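Local structure of succinylglutamate desuccinylase/aspartoacylase (Ruegeria sp. TM1040, 3NA6) at the interface of chains A and B. The protein hydrolyses N-succinylglutamate to succinate and glutamate, as a member of the metal-dependent succinylglutamate desuccinylase/aspartoacylase family. Residues are numbered along the deposited sequence; one frame, centred on the assembly and turned at random. Chains: chain A/B, Succinylglutamate desuccinylase/aspartoacylase.

The interface of chains A and B. Residues chain A 63, 66-67, 70, 90, 96, 217; chain B 267-268, 315-316.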
loop_
_atom_site.group_PDB
_atom_site.type_symbol
_atom_site.label_atom_id
_atom_site.label_comp_id
_atom_site.label_asym_id
_atom_site.label_seq_id
_atom_site.Cartn_x
_atom_site.Cartn_y
_atom_site.Cartn_z
ATOM N N TYR A 63 -15.841 -21.153 -1.712
ATOM C CA TYR A 63 -14.980 -22.344 -1.733
ATOM C C TYR A 63 -15.635 -23.694 -1.930
ATOM O O TYR A 63 -14.944 -24.637 -2.257
ATOM C CB TYR A 63 -14.145 -22.390 -0.455
ATOM C CG TYR A 63 -13.204 -21.198 -0.392
ATOM C CD1 TYR A 63 -12.044 -21.190 -1.131
ATOM C CD2 TYR A 63 -13.505 -20.082 0.362
ATOM C CE1 TYR A 63 -11.176 -20.092 -1.125
ATOM C CE2 TYR A 63 -12.636 -18.979 0.391
ATOM C CZ TYR A 63 -11.502 -18.990 -0.364
ATOM O OH TYR A 63 -10.670 -17.916 -0.347
ATOM N N PRO A 66 -15.245 -25.012 -5.656
ATOM C CA PRO A 66 -13.868 -25.402 -5.918
ATOM C C PRO A 66 -13.424 -26.732 -5.286
ATOM O O PRO A 66 -12.700 -27.506 -5.924
ATOM C CB PRO A 66 -13.094 -24.217 -5.367
ATOM C CG PRO A 66 -13.968 -23.058 -5.708
ATOM C CD PRO A 66 -15.354 -23.562 -5.396
ATOM N N VAL A 67 -13.835 -27.000 -4.050
ATOM C CA VAL A 67 -13.529 -28.292 -3.422
ATOM C C VAL A 67 -14.168 -29.433 -4.222
ATOM O O VAL A 67 -13.505 -30.429 -4.549
ATOM C CB VAL A 67 -13.980 -28.313 -1.947
ATOM C CG1 VAL A 67 -13.876 -29.735 -1.366
ATOM C CG2 VAL A 67 -13.147 -27.320 -1.130
ATOM N N GLN A 70 -12.406 -29.730 -7.705
ATOM C CA GLN A 70 -11.061 -30.300 -7.673
ATOM C C GLN A 70 -11.164 -31.813 -7.475
ATOM O O GLN A 70 -10.458 -32.562 -8.136
ATOM C CB GLN A 70 -10.165 -29.709 -6.583
ATOM C CG GLN A 70 -9.565 -28.369 -6.909
ATOM C CD GLN A 70 -8.410 -28.476 -7.938
ATOM O OE1 GLN A 70 -8.539 -29.105 -8.997
ATOM N NE2 GLN A 70 -7.312 -27.849 -7.634
ATOM N N TYR A 90 -11.458 -22.999 -10.558
ATOM C CA TYR A 90 -11.126 -21.628 -10.220
ATOM C C TYR A 90 -11.362 -20.722 -11.442
ATOM O O TYR A 90 -10.476 -20.469 -12.227
ATOM C CB TYR A 90 -9.681 -21.545 -9.738
ATOM C CG TYR A 90 -9.224 -22.589 -8.764
ATOM C CD1 TYR A 90 -9.915 -22.831 -7.595
ATOM C CD2 TYR A 90 -8.034 -23.284 -8.977
ATOM C CE1 TYR A 90 -9.441 -23.779 -6.638
ATOM C CE2 TYR A 90 -7.547 -24.213 -8.053
ATOM C CZ TYR A 90 -8.278 -24.476 -6.879
ATOM O OH TYR A 90 -7.795 -25.400 -5.960
ATOM N N PHE A 96 -9.429 -15.871 -7.227
ATOM C CA PHE A 96 -9.197 -17.022 -6.337
ATOM C C PHE A 96 -7.800 -16.988 -5.707
ATOM O O PHE A 96 -7.648 -17.172 -4.496
ATOM C CB PHE A 96 -9.437 -18.349 -7.045
ATOM C CG PHE A 96 -8.988 -19.511 -6.259
ATOM C CD1 PHE A 96 -9.725 -19.939 -5.181
ATOM C CD2 PHE A 96 -7.796 -20.152 -6.553
ATOM C CE1 PHE A 96 -9.296 -20.989 -4.409
ATOM C CE2 PHE A 96 -7.371 -21.224 -5.791
ATOM C CZ PHE A 96 -8.128 -21.637 -4.708
ATOM N N SER A 217 -15.527 -23.050 4.066
ATOM C CA SER A 217 -16.495 -24.101 3.919
ATOM C C SER A 217 -16.310 -25.192 4.971
ATOM O O SER A 217 -15.246 -25.355 5.517
ATOM C CB SER A 217 -16.418 -24.692 2.502
ATOM O OG SER A 217 -15.212 -25.407 2.316
ATOM N N LEU B 267 -5.998 -25.054 -1.240
ATOM C CA LEU B 267 -7.431 -25.096 -0.996
ATOM C C LEU B 267 -7.702 -26.067 0.146
ATOM O O LEU B 267 -7.427 -27.253 0.050
ATOM C CB LEU B 267 -8.172 -25.560 -2.262
ATOM C CG LEU B 267 -9.703 -25.677 -2.208
ATOM C CD1 LEU B 267 -10.273 -24.323 -1.858
ATOM C CD2 LEU B 267 -10.322 -26.224 -3.519
ATOM N N PHE B 268 -8.299 -25.565 1.209
ATOM C CA PHE B 268 -8.448 -26.346 2.447
ATOM C C PHE B 268 -9.800 -27.049 2.477
ATOM O O PHE B 268 -10.854 -26.389 2.400
ATOM C CB PHE B 268 -8.374 -25.402 3.636
ATOM C CG PHE B 268 -8.439 -26.085 4.963
ATOM C CD1 PHE B 268 -7.431 -26.947 5.352
ATOM C CD2 PHE B 268 -9.482 -25.857 5.825
ATOM C CE1 PHE B 268 -7.432 -27.551 6.556
ATOM C CE2 PHE B 268 -9.506 -26.511 7.069
ATOM C CZ PHE B 268 -8.455 -27.330 7.426
ATOM N N GLY B 315 -10.793 -20.594 3.492
ATOM C CA GLY B 315 -10.747 -21.506 2.379
ATOM C C GLY B 315 -9.356 -21.845 1.919
ATOM O O GLY B 315 -9.120 -22.937 1.431
HETATM N N MSE B 316 -8.437 -20.900 2.064
HETATM C CA MSE B 316 -7.084 -21.080 1.615
HETATM C C MSE B 316 -6.276 -21.283 2.891
HETATM O O MSE B 316 -6.480 -20.544 3.877
HETATM C CB MSE B 316 -6.676 -19.793 0.889
HETATM C CG MSE B 316 -5.494 -19.900 0.038
HETATM SE SE MSE B 316 -5.843 -20.913 -1.621
HETATM C CE MSE B 316 -3.898 -21.172 -1.771
HETATM O O HOH W 1 -13.288 -27.002 4.160
HETATM O O HOH W 2 -9.246 -17.885 2.076
HETATM O O HOH W 3 -12.616 -24.309 2.397
#
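Two waters grip the backbone carbonyl oxygen of B:Phe268 and relay it to A:Ser217: water 3 lies 2.7 Å from B:Phe268 O and 2.8 Å from the hydroxyl A:Ser217 OG, while water 1 links that carbonyl to both OG and O of the serine. Among these residues, polar atoms of the two chains meet by way of water. Water 2 joins the phenol A:Tyr63 OH (2.8 Å) to the amide N of B:Met316, a selenomethionine.

The ring of A:Tyr63 receives B:Gly315 on one face, its CA 3.5 Å from the ring centroid, a CH-pi contact. Beside it, A:Tyr63 CD1 meets B:Leu267 CD1 at 3.7 Å, the two side chains running antiparallel as they pass. An alanine in place of A:Tyr63 would probably leave B:Gly315 CA and this methyl facing a gap and water 2 without its phenol mate.

With CG anti to its backbone N (chi1 180°), B:Leu267 extends toward chain A, and its other branch, CD2, reaches the carbonyl carbon of A:Pro66 (3.6 Å) and A:Val67 in helix 64-75. CD2 also touches A:Tyr90 OH, which accepts a hydrogen bond from A:Gln70 NE2 at 3.0 Å. A:Phe96 lays CE2 over the centre of the A:Tyr90 ring, and its CZ lies 3.9 Å from the selenium, B:Met316 SE. The patch seats strand 266-270 and segment 315-316 on the other chain's catalytic domain and would help hold the pair together if this pairing is biological.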